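PDB 6Z16: multisubunit Na+/H+ antiporter, D subunit, which forms one of the antiporter-like membrane subunits of the Mrp complex, which exchanges sodium ions for protons across the cell membrane. Local coordinates for residues D[109-113]-D[145-149]; D[192-197]-D[262-266]; D[360-366]-D[436-442]. Residues are numbered along the deposited sequence.

The three contacts follow one another along the chain, each closing before the next opens. Contact 1 joins helix 109-124 to the end of helix 129-148. Contact 2 joins the short helix 189-198 to the end of helix 249-263. Contact 3 joins two loops, one leading into helix 367-381 and the other into helix 446-461. They share no helix and do not touch. Contacts 1 and 3 are nearest, with centres about 31 Å and closest atoms about 17 Å apart. The centres of contacts 1 and 2 are about 38 Å apart. Contacts 2 and 3 lie on opposite sides of the chain's centre, about 57 Å between centres. Each joins its own helices or loops, so they sample well-separated regions of this largely helical subunit.

Contact 1. Residues D[109-113]-D[145-149]; sequences YYSFF and VLLVL
Both segments are helical: 109-113 near the start of helix 109-124, and 145-148 in the last turn of helix 129-148. Leu149 leaves helical geometry (phi/psi -68/125). The closest backbone approach is Phe112 to Leu146, 6.7 Å between CA atoms. One CH-pi contact is present. Phe112 (chi1 m) offers a ring face to Val145 (chi1 t), whose CG1 lies 3.8 Å from the ring centroid, 23° off the normal, and 3.5 Å from Phe112 CE2. The remaining side-chain contacts are apolar. Leu146 (m, t) sends CD2 to within 3.7 Å of both Phe112 CB and Tyr109 CE1. Leu149 (t, p) places CD2 at the edges of two rings, 4.0 Å from Tyr109 CD1 and 4.3 Å from Phe112 CD2. Tyr109 (chi1 t) also packs on helix 238-247, while its OH makes a weak hydrogen bond to Ser96. Leu805 of another Mrp subunit packs on Phe112. This is buried helix-helix packing between predicted transmembrane helices. No hydrogen bond crosses the pair, so it rests on apolar and aromatic fit.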
ATOM      1  N   TYR D 109      43.222  -4.904  29.897  1.00 34.33           N
ATOM      2  CA  TYR D 109      44.063  -5.964  30.456  1.00 21.97           C
ATOM      3  C   TYR D 109      43.244  -7.017  31.200  1.00 21.77           C
ATOM      4  O   TYR D 109      43.454  -8.225  31.020  1.00 27.87           O
ATOM      5  CB  TYR D 109      45.110  -5.349  31.381  1.00 23.57           C
ATOM      6  CG  TYR D 109      45.977  -6.370  32.059  1.00 59.10           C
ATOM      7  CD1 TYR D 109      46.985  -7.019  31.368  1.00 79.05           C
ATOM      8  CD2 TYR D 109      45.785  -6.691  33.396  1.00 79.18           C
ATOM      9  CE1 TYR D 109      47.773  -7.960  31.985  1.00 87.97           C
ATOM     10  CE2 TYR D 109      46.561  -7.632  34.018  1.00 80.82           C
ATOM     11  CZ  TYR D 109      47.554  -8.261  33.312  1.00 84.21           C
ATOM     12  OH  TYR D 109      48.336  -9.199  33.937  1.00 84.11           O
ATOM     13  N   TYR D 110      42.307  -6.580  32.041  1.00 17.06           N
ATOM     14  CA  TYR D 110      41.559  -7.512  32.874  1.00 19.94           C
ATOM     15  C   TYR D 110      40.543  -8.304  32.072  1.00 19.75           C
ATOM     16  O   TYR D 110      40.210  -9.432  32.456  1.00 17.96           O
ATOM     17  CB  TYR D 110      40.881  -6.750  34.007  1.00 36.85           C
ATOM     18  CG  TYR D 110      41.875  -6.027  34.877  1.00 38.53           C
ATOM     19  CD1 TYR D 110      42.601  -6.704  35.841  1.00 32.39           C
ATOM     20  CD2 TYR D 110      42.107  -4.669  34.714  1.00 36.36           C
ATOM     21  CE1 TYR D 110      43.520  -6.047  36.625  1.00 31.58           C
ATOM     22  CE2 TYR D 110      43.019  -4.007  35.494  1.00 33.40           C
ATOM     23  CZ  TYR D 110      43.724  -4.700  36.445  1.00 37.62           C
ATOM     24  OH  TYR D 110      44.636  -4.035  37.224  1.00 48.16           O
ATOM     25  N   SER D 111      40.089  -7.757  30.944  1.00 20.54           N
ATOM     26  CA  SER D 111      39.263  -8.518  30.017  1.00 25.65           C
ATOM     27  C   SER D 111      40.037  -9.698  29.452  1.00 33.79           C
ATOM     28  O   SER D 111      39.530 -10.822  29.415  1.00 31.28           O
ATOM     29  CB  SER D 111      38.784  -7.611  28.888  1.00 29.89           C
ATOM     30  OG  SER D 111      38.030  -6.529  29.386  1.00 32.95           O
ATOM     31  N   PHE D 112      41.286  -9.458  29.042  1.00 32.57           N
ATOM     32  CA  PHE D 112      42.122 -10.502  28.457  1.00 32.37           C
ATOM     33  C   PHE D 112      42.491 -11.556  29.493  1.00 33.20           C
ATOM     34  O   PHE D 112      42.550 -12.753  29.177  1.00 34.80           O
ATOM     35  CB  PHE D 112      43.370  -9.860  27.862  1.00 31.71           C
ATOM     36  CG  PHE D 112      43.089  -8.952  26.702  1.00 41.49           C
ATOM     37  CD1 PHE D 112      41.995  -9.167  25.880  1.00 48.86           C
ATOM     38  CD2 PHE D 112      43.885  -7.847  26.471  1.00 38.71           C
ATOM     39  CE1 PHE D 112      41.725  -8.318  24.827  1.00 37.20           C
ATOM     40  CE2 PHE D 112      43.599  -6.974  25.440  1.00 26.90           C
ATOM     41  CZ  PHE D 112      42.533  -7.223  24.607  1.00 27.45           C
ATOM     42  N   PHE D 113      42.733 -11.113  30.733  1.00 28.17           N
ATOM     43  CA  PHE D 113      42.876 -12.007  31.881  1.00 25.60           C
ATOM     44  C   PHE D 113      41.680 -12.945  32.014  1.00 24.45           C
ATOM     45  O   PHE D 113      41.835 -14.176  32.104  1.00 26.78           O
ATOM     46  CB  PHE D 113      43.025 -11.155  33.144  1.00 41.95           C
ATOM     47  CG  PHE D 113      43.311 -11.938  34.394  1.00 79.21           C
ATOM     48  CD1 PHE D 113      44.604 -12.272  34.730  1.00 70.58           C
ATOM     49  CD2 PHE D 113      42.280 -12.337  35.235  1.00 93.05           C
ATOM     50  CE1 PHE D 113      44.866 -12.984  35.876  1.00 68.46           C
ATOM     51  CE2 PHE D 113      42.538 -13.061  36.371  1.00 78.80           C
ATOM     52  CZ  PHE D 113      43.832 -13.382  36.690  1.00 73.67           C
ATOM     53  N   VAL D 145      47.508 -12.059  22.939  1.00 31.61           N
ATOM     54  CA  VAL D 145      47.326 -10.635  23.194  1.00 29.90           C
ATOM     55  C   VAL D 145      47.993 -10.232  24.507  1.00 31.28           C
ATOM     56  O   VAL D 145      48.622  -9.171  24.590  1.00 25.18           O
ATOM     57  CB  VAL D 145      45.835 -10.265  23.171  1.00 29.98           C
ATOM     58  CG1 VAL D 145      45.696  -8.788  23.292  1.00 27.33           C
ATOM     59  CG2 VAL D 145      45.192 -10.722  21.888  1.00 32.61           C
ATOM     60  N   LEU D 146      47.905 -11.085  25.540  1.00 32.56           N
ATOM     61  CA  LEU D 146      48.589 -10.804  26.802  1.00 23.76           C
ATOM     62  C   LEU D 146      50.104 -10.835  26.652  1.00 18.62           C
ATOM     63  O   LEU D 146      50.811 -10.129  27.378  1.00 19.02           O
ATOM     64  CB  LEU D 146      48.149 -11.794  27.879  1.00 21.13           C
ATOM     65  CG  LEU D 146      46.765 -11.617  28.496  1.00 32.51           C
ATOM     66  CD1 LEU D 146      46.426 -12.803  29.356  1.00 23.77           C
ATOM     67  CD2 LEU D 146      46.766 -10.363  29.330  1.00 23.12           C
ATOM     68  N   LEU D 147      50.617 -11.624  25.712  1.00 21.88           N
ATOM     69  CA  LEU D 147      52.043 -11.605  25.422  1.00 23.90           C
ATOM     70  C   LEU D 147      52.456 -10.318  24.721  1.00 27.89           C
ATOM     71  O   LEU D 147      53.520  -9.763  25.014  1.00 24.03           O
ATOM     72  CB  LEU D 147      52.399 -12.825  24.578  1.00 20.49           C
ATOM     73  CG  LEU D 147      53.838 -13.047  24.136  1.00 29.68           C
ATOM     74  CD1 LEU D 147      54.740 -13.177  25.318  1.00 29.60           C
ATOM     75  CD2 LEU D 147      53.906 -14.299  23.308  1.00 29.69           C
ATOM     76  N   VAL D 148      51.629  -9.815  23.799  1.00 35.76           N
ATOM     77  CA  VAL D 148      52.057  -8.673  22.990  1.00 35.93           C
ATOM     78  C   VAL D 148      51.727  -7.323  23.622  1.00 39.07           C
ATOM     79  O   VAL D 148      52.293  -6.300  23.201  1.00 37.81           O
ATOM     80  CB  VAL D 148      51.443  -8.791  21.578  1.00 39.65           C
ATOM     81  CG1 VAL D 148      49.969  -8.435  21.579  1.00 56.83           C
ATOM     82  CG2 VAL D 148      52.243  -8.006  20.529  1.00 30.82           C
ATOM     83  N   LEU D 149      50.875  -7.291  24.649  1.00 42.12           N
ATOM     84  CA  LEU D 149      50.316  -6.040  25.156  1.00 39.59           C
ATOM     85  C   LEU D 149      51.379  -5.171  25.817  1.00 43.42           C
ATOM     86  O   LEU D 149      52.081  -5.609  26.732  1.00 60.91           O
ATOM     87  CB  LEU D 149      49.187  -6.338  26.141  1.00 35.28           C
ATOM     88  CG  LEU D 149      48.431  -5.165  26.753  1.00 41.45           C
ATOM     89  CD1 LEU D 149      47.812  -4.338  25.666  1.00 50.90           C
ATOM     90  CD2 LEU D 149      47.355  -5.690  27.665  1.00 39.70           C
TER

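Contact 2. Residues D[192-197]-D[262-266]; sequences LADRIN and LLFTH
Ala193 overlaps the last turn of helix 249-263. Ala193 CB points toward that turn and lies 3.6 Å from Leu262 O, 3.8 Å from Leu263 CD2 and 4.2 Å from Leu262 CD1. The small side chain lets the backbones come close, with Ala193 and Leu263 CA atoms only 4.7 Å apart. Segment 192-197 is helical and belongs to the short helix 189-198. Segment 262-266 leaves helix 249-263 and runs on as loop through Phe264 to His266. The second close pair is Asn197 with His266, 7.1 Å between CA atoms. Leu263 (m, t) fits its CD2 3.7 Å from CD1 of Leu192 (chi1 p, chi2 91°). One helical turn on from Leu192, Ile196 (m, t) places CG2 3.5 Å from Leu263 O and CD1 3.8 Å from Phe264 CE1. The Phe264 ring also packs on Ala209 and Phe212 of helix 203-219, while Leu192 and Ile196 both touch Leu180 of helix 153-183. Asn197 (chi1 m) supplies the polar end. Asn197 OD1 lies 3.0 Å from Thr265 OG1 and accepts a weak hydrogen bond from His266 ND1 at 3.2 Å. The His266 side chain is exposed and poorly ordered. The contact packs a short connecting helix against a helix terminus. Its chemistry is graded, from a buried, mainly apolar side that also meets two backbone carbonyls to a more exposed polar end where the one hydrogen bond is weak.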
ATOM      1  N   LEU D 192      32.929 -41.830  20.764  1.00 38.14           N
ATOM      2  CA  LEU D 192      34.040 -42.288  19.943  1.00 35.84           C
ATOM      3  C   LEU D 192      35.004 -43.164  20.724  1.00 32.79           C
ATOM      4  O   LEU D 192      35.704 -43.961  20.107  1.00 38.86           O
ATOM      5  CB  LEU D 192      34.785 -41.123  19.276  1.00 41.76           C
ATOM      6  CG  LEU D 192      35.698 -40.072  19.891  1.00 41.87           C
ATOM      7  CD1 LEU D 192      37.124 -40.509  19.863  1.00 61.90           C
ATOM      8  CD2 LEU D 192      35.560 -38.793  19.119  1.00 49.68           C
ATOM      9  N   ALA D 193      35.028 -43.077  22.057  1.00 28.41           N
ATOM     10  CA  ALA D 193      35.763 -44.065  22.840  1.00 30.47           C
ATOM     11  C   ALA D 193      35.139 -45.446  22.701  1.00 33.27           C
ATOM     12  O   ALA D 193      35.852 -46.445  22.539  1.00 38.30           O
ATOM     13  CB  ALA D 193      35.816 -43.642  24.305  1.00 20.47           C
ATOM     14  N   ASP D 194      33.806 -45.507  22.716  1.00 31.32           N
ATOM     15  CA  ASP D 194      33.105 -46.769  22.486  1.00 41.58           C
ATOM     16  C   ASP D 194      33.340 -47.284  21.067  1.00 40.14           C
ATOM     17  O   ASP D 194      33.526 -48.490  20.852  1.00 40.66           O
ATOM     18  CB  ASP D 194      31.613 -46.575  22.754  1.00 54.57           C
ATOM     19  CG  ASP D 194      30.855 -47.884  22.892  1.00 79.14           C
ATOM     20  OD1 ASP D 194      31.470 -48.968  22.815  1.00 80.51           O
ATOM     21  OD2 ASP D 194      29.623 -47.827  23.085  1.00 85.39           O
ATOM     22  N   ARG D 195      33.365 -46.379  20.089  1.00 36.47           N
ATOM     23  CA  ARG D 195      33.559 -46.811  18.709  1.00 27.34           C
ATOM     24  C   ARG D 195      34.993 -47.252  18.437  1.00 31.89           C
ATOM     25  O   ARG D 195      35.208 -48.204  17.682  1.00 38.23           O
ATOM     26  CB  ARG D 195      33.150 -45.710  17.738  1.00 14.66           C
ATOM     27  CG  ARG D 195      31.653 -45.575  17.588  1.00 12.38           C
ATOM     28  CD  ARG D 195      31.292 -44.627  16.470  1.00  9.73           C
ATOM     29  NE  ARG D 195      29.865 -44.652  16.193  1.00 15.30           N
ATOM     30  CZ  ARG D 195      29.288 -43.989  15.204  1.00 22.99           C
ATOM     31  NH1 ARG D 195      30.024 -43.263  14.381  1.00 26.12           N
ATOM     32  NH2 ARG D 195      27.984 -44.080  15.022  1.00 21.43           N
ATOM     33  N   ILE D 196      35.981 -46.572  19.024  1.00 27.63           N
ATOM     34  CA  ILE D 196      37.370 -47.006  18.917  1.00 27.56           C
ATOM     35  C   ILE D 196      37.567 -48.354  19.604  1.00 35.90           C
ATOM     36  O   ILE D 196      38.247 -49.238  19.073  1.00 35.01           O
ATOM     37  CB  ILE D 196      38.305 -45.919  19.479  1.00 20.48           C
ATOM     38  CG1 ILE D 196      38.406 -44.744  18.515  1.00 22.55           C
ATOM     39  CG2 ILE D 196      39.686 -46.447  19.777  1.00 29.78           C
ATOM     40  CD1 ILE D 196      39.158 -43.577  19.087  1.00 29.03           C
ATOM     41  N   ASN D 197      36.926 -48.566  20.754  1.00 40.24           N
ATOM     42  CA  ASN D 197      37.014 -49.882  21.378  1.00 44.74           C
ATOM     43  C   ASN D 197      36.211 -50.952  20.645  1.00 49.35           C
ATOM     44  O   ASN D 197      36.388 -52.137  20.941  1.00 51.95           O
ATOM     45  CB  ASN D 197      36.568 -49.803  22.835  1.00 54.39           C
ATOM     46  CG  ASN D 197      37.554 -49.054  23.699  1.00 69.88           C
ATOM     47  OD1 ASN D 197      38.764 -49.212  23.555  1.00 68.15           O
ATOM     48  ND2 ASN D 197      37.044 -48.233  24.607  1.00 73.43           N
ATOM     49  N   LEU D 262      41.201 -42.535  28.130  1.00 45.22           N
ATOM     50  CA  LEU D 262      39.822 -42.655  27.678  1.00 47.18           C
ATOM     51  C   LEU D 262      39.692 -43.233  26.280  1.00 51.48           C
ATOM     52  O   LEU D 262      38.910 -44.167  26.070  1.00 48.43           O
ATOM     53  CB  LEU D 262      39.141 -41.283  27.733  1.00 42.92           C
ATOM     54  CG  LEU D 262      37.694 -41.248  27.257  1.00 36.85           C
ATOM     55  CD1 LEU D 262      36.830 -42.161  28.091  1.00 34.41           C
ATOM     56  CD2 LEU D 262      37.204 -39.836  27.334  1.00 28.39           C
ATOM     57  N   LEU D 263      40.435 -42.704  25.312  1.00 50.02           N
ATOM     58  CA  LEU D 263      40.170 -43.005  23.911  1.00 45.51           C
ATOM     59  C   LEU D 263      40.968 -44.210  23.430  1.00 43.72           C
ATOM     60  O   LEU D 263      40.394 -45.210  22.989  1.00 40.18           O
ATOM     61  CB  LEU D 263      40.483 -41.774  23.056  1.00 49.57           C
ATOM     62  CG  LEU D 263      39.700 -40.520  23.447  1.00 49.77           C
ATOM     63  CD1 LEU D 263      40.090 -39.327  22.595  1.00 34.75           C
ATOM     64  CD2 LEU D 263      38.211 -40.776  23.394  1.00 47.68           C
ATOM     65  N   PHE D 264      42.290 -44.134  23.523  1.00 48.94           N
ATOM     66  CA  PHE D 264      43.182 -45.109  22.908  1.00 46.84           C
ATOM     67  C   PHE D 264      43.693 -46.055  23.985  1.00 40.40           C
ATOM     68  O   PHE D 264      44.642 -45.742  24.705  1.00 35.79           O
ATOM     69  CB  PHE D 264      44.322 -44.395  22.193  1.00 60.53           C
ATOM     70  CG  PHE D 264      43.857 -43.423  21.153  1.00 86.76           C
ATOM     71  CD1 PHE D 264      43.349 -43.863  19.946  1.00117.76           C
ATOM     72  CD2 PHE D 264      43.932 -42.065  21.383  1.00 90.82           C
ATOM     73  CE1 PHE D 264      42.912 -42.963  18.996  1.00 99.43           C
ATOM     74  CE2 PHE D 264      43.501 -41.160  20.433  1.00 97.28           C
ATOM     75  CZ  PHE D 264      42.992 -41.612  19.242  1.00 97.51           C
ATOM     76  N   THR D 265      43.061 -47.221  24.091  1.00 56.93           N
ATOM     77  CA  THR D 265      43.453 -48.241  25.055  1.00 64.60           C
ATOM     78  C   THR D 265      43.948 -49.530  24.418  1.00 67.81           C
ATOM     79  O   THR D 265      44.821 -50.180  24.991  1.00 71.36           O
ATOM     80  CB  THR D 265      42.286 -48.584  25.995  1.00 56.95           C
ATOM     81  OG1 THR D 265      41.213 -49.154  25.241  1.00 55.60           O
ATOM     82  CG2 THR D 265      41.788 -47.340  26.717  1.00 41.84           C
ATOM     83  N   HIS D 266      43.407 -49.925  23.268  1.00 72.16           N
ATOM     84  CA  HIS D 266      43.939 -51.068  22.540  1.00 76.14           C
ATOM     85  C   HIS D 266      45.289 -50.733  21.922  1.00 73.76           C
ATOM     86  O   HIS D 266      45.550 -49.587  21.541  1.00 72.47           O
ATOM     87  CB  HIS D 266      42.978 -51.506  21.443  1.00 81.49           C
ATOM     88  CG  HIS D 266      41.755 -52.198  21.948  1.00 97.05           C
ATOM     89  ND1 HIS D 266      40.634 -51.518  22.368  1.00111.24           N
ATOM     90  CD2 HIS D 266      41.466 -53.514  22.072  1.00102.33           C
ATOM     91  CE1 HIS D 266      39.713 -52.387  22.746  1.00116.06           C
ATOM     92  NE2 HIS D 266      40.192 -53.604  22.574  1.00113.42           N
TER

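Contact 3. Residues D[360-366]-D[436-442]; sequences SGLITSY and GFEQKQV
Tyr366 OH donates a hydrogen bond to Lys440 O at 2.6 Å. Ser365 OG adds a weak one to Gln439 OE1 at 3.2 Å. Neither segment has regular helix or strand, though residues 362-364 have helical phi/psi. Tyr366 N closes a turn with a backbone hydrogen bond to Leu362 O at 2.7 Å. The register pairs Ser360 with Gly436 (CA-CA 5.9 Å) and Ser365 with Gln439 (7.6 Å). Phe437 (chi1 p) fills the space between the loops. Leu362 CD2 sits over the face of the Phe437 ring, 3.6 Å from its centroid, in a CH-pi contact. Gly361 O meets the ring edge, 3.3 Å from Phe437 CE1; at phi 92° a CB on Gly361 would jam against the preceding carbonyl. The Tyr366 ring (chi1 m) meets Phe437 obliquely, with centroids 5.9 Å apart and planes at 49°. Lys434 makes a cation-pi contact with Phe437, and Lys440 NZ is hydrogen-bonded to Ser349 OG. This is packing of two interhelical loops through a tyrosine-to-carbonyl hydrogen bond and an aromatic pair. Tyr366 is the N-cap of helix 367-381. Helix 320-351 borders the contact, with Ile350 touching Tyr366, Phe437 and Val442, while segment 436-442 runs on toward helix 446-461.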
ATOM      1  N   SER D 360      74.205  -9.755  45.351  1.00 56.85           N
ATOM      2  CA  SER D 360      74.298 -10.680  46.470  1.00 55.39           C
ATOM      3  C   SER D 360      73.940  -9.946  47.752  1.00 48.14           C
ATOM      4  O   SER D 360      74.077  -8.726  47.841  1.00 49.05           O
ATOM      5  CB  SER D 360      75.698 -11.291  46.577  1.00 70.04           C
ATOM      6  OG  SER D 360      76.667 -10.294  46.845  1.00 73.90           O
ATOM      7  N   GLY D 361      73.478 -10.705  48.738  1.00 42.97           N
ATOM      8  CA  GLY D 361      73.249 -10.157  50.059  1.00 39.47           C
ATOM      9  C   GLY D 361      71.847  -9.645  50.307  1.00 44.09           C
ATOM     10  O   GLY D 361      71.676  -8.519  50.779  1.00 51.14           O
ATOM     11  N   LEU D 362      70.836 -10.462  50.021  1.00 34.82           N
ATOM     12  CA  LEU D 362      69.454 -10.042  50.185  1.00 33.47           C
ATOM     13  C   LEU D 362      68.833 -10.487  51.503  1.00 37.78           C
ATOM     14  O   LEU D 362      67.797  -9.939  51.887  1.00 41.85           O
ATOM     15  CB  LEU D 362      68.592 -10.575  49.037  1.00 40.23           C
ATOM     16  CG  LEU D 362      68.754 -10.135  47.581  1.00 46.44           C
ATOM     17  CD1 LEU D 362      67.883 -11.013  46.716  1.00 38.54           C
ATOM     18  CD2 LEU D 362      68.368  -8.700  47.384  1.00 24.61           C
ATOM     19  N   ILE D 363      69.426 -11.469  52.187  1.00 37.00           N
ATOM     20  CA  ILE D 363      68.962 -11.880  53.512  1.00 25.56           C
ATOM     21  C   ILE D 363      69.146 -10.761  54.528  1.00 34.48           C
ATOM     22  O   ILE D 363      68.290 -10.553  55.396  1.00 38.94           O
ATOM     23  CB  ILE D 363      69.680 -13.183  53.928  1.00 32.00           C
ATOM     24  CG1 ILE D 363      69.132 -14.361  53.139  1.00 24.47           C
ATOM     25  CG2 ILE D 363      69.556 -13.481  55.411  1.00 69.00           C
ATOM     26  CD1 ILE D 363      67.690 -14.633  53.424  1.00 23.48           C
ATOM     27  N   THR D 364      70.213  -9.972  54.396  1.00 38.40           N
ATOM     28  CA  THR D 364      70.456  -8.877  55.329  1.00 47.93           C
ATOM     29  C   THR D 364      69.459  -7.733  55.191  1.00 47.35           C
ATOM     30  O   THR D 364      69.439  -6.853  56.056  1.00 49.11           O
ATOM     31  CB  THR D 364      71.865  -8.320  55.142  1.00 67.69           C
ATOM     32  OG1 THR D 364      71.965  -7.690  53.859  1.00109.99           O
ATOM     33  CG2 THR D 364      72.874  -9.433  55.206  1.00 78.40           C
ATOM     34  N   SER D 365      68.644  -7.716  54.138  1.00 44.94           N
ATOM     35  CA  SER D 365      67.662  -6.666  53.931  1.00 34.69           C
ATOM     36  C   SER D 365      66.256  -7.171  53.667  1.00 27.43           C
ATOM     37  O   SER D 365      65.309  -6.404  53.865  1.00 22.97           O
ATOM     38  CB  SER D 365      68.084  -5.767  52.763  1.00 30.88           C
ATOM     39  OG  SER D 365      69.296  -5.104  53.059  1.00 34.86           O
ATOM     40  N   TYR D 366      66.078  -8.413  53.229  1.00 26.28           N
ATOM     41  CA  TYR D 366      64.753  -8.950  52.911  1.00 34.88           C
ATOM     42  C   TYR D 366      64.641 -10.366  53.461  1.00 23.41           C
ATOM     43  O   TYR D 366      64.680 -11.344  52.708  1.00 15.73           O
ATOM     44  CB  TYR D 366      64.510  -8.918  51.400  1.00 43.26           C
ATOM     45  CG  TYR D 366      64.619  -7.533  50.805  1.00 44.44           C
ATOM     46  CD1 TYR D 366      63.564  -6.640  50.866  1.00 59.89           C
ATOM     47  CD2 TYR D 366      65.796  -7.111  50.210  1.00 43.66           C
ATOM     48  CE1 TYR D 366      63.677  -5.371  50.343  1.00 68.19           C
ATOM     49  CE2 TYR D 366      65.921  -5.848  49.692  1.00 47.21           C
ATOM     50  CZ  TYR D 366      64.859  -4.985  49.756  1.00 59.46           C
ATOM     51  OH  TYR D 366      64.984  -3.728  49.229  1.00 68.05           O
ATOM     52  N   GLY D 436      74.852  -5.558  45.034  1.00 50.67           N
ATOM     53  CA  GLY D 436      74.189  -5.400  43.755  1.00 43.75           C
ATOM     54  C   GLY D 436      73.031  -4.432  43.672  1.00 48.49           C
ATOM     55  O   GLY D 436      72.738  -3.905  42.598  1.00 49.43           O
ATOM     56  N   PHE D 437      72.371  -4.179  44.794  1.00 56.46           N
ATOM     57  CA  PHE D 437      71.065  -3.547  44.801  1.00 51.41           C
ATOM     58  C   PHE D 437      71.084  -2.348  45.737  1.00 51.61           C
ATOM     59  O   PHE D 437      72.069  -2.083  46.428  1.00 61.74           O
ATOM     60  CB  PHE D 437      69.982  -4.563  45.191  1.00 47.44           C
ATOM     61  CG  PHE D 437      70.083  -5.067  46.610  1.00 59.53           C
ATOM     62  CD1 PHE D 437      70.973  -6.076  46.951  1.00 59.26           C
ATOM     63  CD2 PHE D 437      69.231  -4.586  47.586  1.00 59.39           C
ATOM     64  CE1 PHE D 437      71.059  -6.537  48.244  1.00 49.15           C
ATOM     65  CE2 PHE D 437      69.301  -5.060  48.878  1.00 59.60           C
ATOM     66  CZ  PHE D 437      70.215  -6.036  49.204  1.00 54.31           C
ATOM     67  N   GLU D 438      69.981  -1.609  45.736  1.00 55.35           N
ATOM     68  CA  GLU D 438      69.783  -0.450  46.591  1.00 64.24           C
ATOM     69  C   GLU D 438      68.500  -0.676  47.374  1.00 73.67           C
ATOM     70  O   GLU D 438      67.573  -1.315  46.868  1.00 74.99           O
ATOM     71  CB  GLU D 438      69.717   0.839  45.753  1.00 77.60           C
ATOM     72  CG  GLU D 438      69.560   2.137  46.532  1.00110.44           C
ATOM     73  CD  GLU D 438      70.764   2.469  47.385  1.00121.73           C
ATOM     74  OE1 GLU D 438      71.887   2.060  47.026  1.00119.97           O
ATOM     75  OE2 GLU D 438      70.585   3.144  48.420  1.00117.41           O
ATOM     76  N   GLN D 439      68.464  -0.184  48.615  1.00 74.83           N
ATOM     77  CA  GLN D 439      67.366  -0.478  49.528  1.00 86.09           C
ATOM     78  C   GLN D 439      66.062   0.145  49.049  1.00 87.28           C
ATOM     79  O   GLN D 439      65.941   1.368  48.947  1.00 88.28           O
ATOM     80  CB  GLN D 439      67.705   0.023  50.928  1.00 96.04           C
ATOM     81  CG  GLN D 439      66.661  -0.312  51.973  1.00 97.61           C
ATOM     82  CD  GLN D 439      66.554  -1.800  52.221  1.00 97.82           C
ATOM     83  OE1 GLN D 439      67.558  -2.507  52.247  1.00 95.21           O
ATOM     84  NE2 GLN D 439      65.334  -2.281  52.421  1.00 93.29           N
ATOM     85  N   LYS D 440      65.087  -0.713  48.758  1.00 82.63           N
ATOM     86  CA  LYS D 440      63.798  -0.294  48.228  1.00 81.64           C
ATOM     87  C   LYS D 440      62.735  -1.118  48.931  1.00 81.71           C
ATOM     88  O   LYS D 440      62.767  -2.348  48.863  1.00 80.96           O
ATOM     89  CB  LYS D 440      63.740  -0.494  46.708  1.00 99.75           C
ATOM     90  CG  LYS D 440      62.494   0.052  46.008  1.00123.23           C
ATOM     91  CD  LYS D 440      61.431  -1.013  45.745  1.00124.47           C
ATOM     92  CE  LYS D 440      61.862  -1.986  44.676  1.00116.21           C
ATOM     93  NZ  LYS D 440      60.797  -2.990  44.405  1.00112.51           N
ATOM     94  N   GLN D 441      61.804  -0.446  49.599  1.00 79.55           N
ATOM     95  CA  GLN D 441      60.753  -1.134  50.335  1.00 69.57           C
ATOM     96  C   GLN D 441      59.765  -1.760  49.363  1.00 67.71           C
ATOM     97  O   GLN D 441      59.121  -1.052  48.584  1.00 69.29           O
ATOM     98  CB  GLN D 441      60.028  -0.164  51.266  1.00 83.16           C
ATOM     99  CG  GLN D 441      60.864   0.393  52.410  1.00114.80           C
ATOM    100  CD  GLN D 441      61.691   1.601  52.006  1.00128.54           C
ATOM    101  OE1 GLN D 441      61.443   2.220  50.971  1.00129.14           O
ATOM    102  NE2 GLN D 441      62.680   1.942  52.824  1.00127.49           N
ATOM    103  N   VAL D 442      59.643  -3.078  49.400  1.00 64.35           N
ATOM    104  CA  VAL D 442      58.588  -3.736  48.649  1.00 71.36           C
ATOM    105  C   VAL D 442      57.264  -3.560  49.382  1.00 69.02           C
ATOM    106  O   VAL D 442      57.220  -3.231  50.569  1.00 70.12           O
ATOM    107  CB  VAL D 442      58.906  -5.222  48.424  1.00 74.33           C
ATOM    108  CG1 VAL D 442      60.169  -5.361  47.625  1.00 93.35           C
ATOM    109  CG2 VAL D 442      59.039  -5.938  49.745  1.00 83.04           C
TER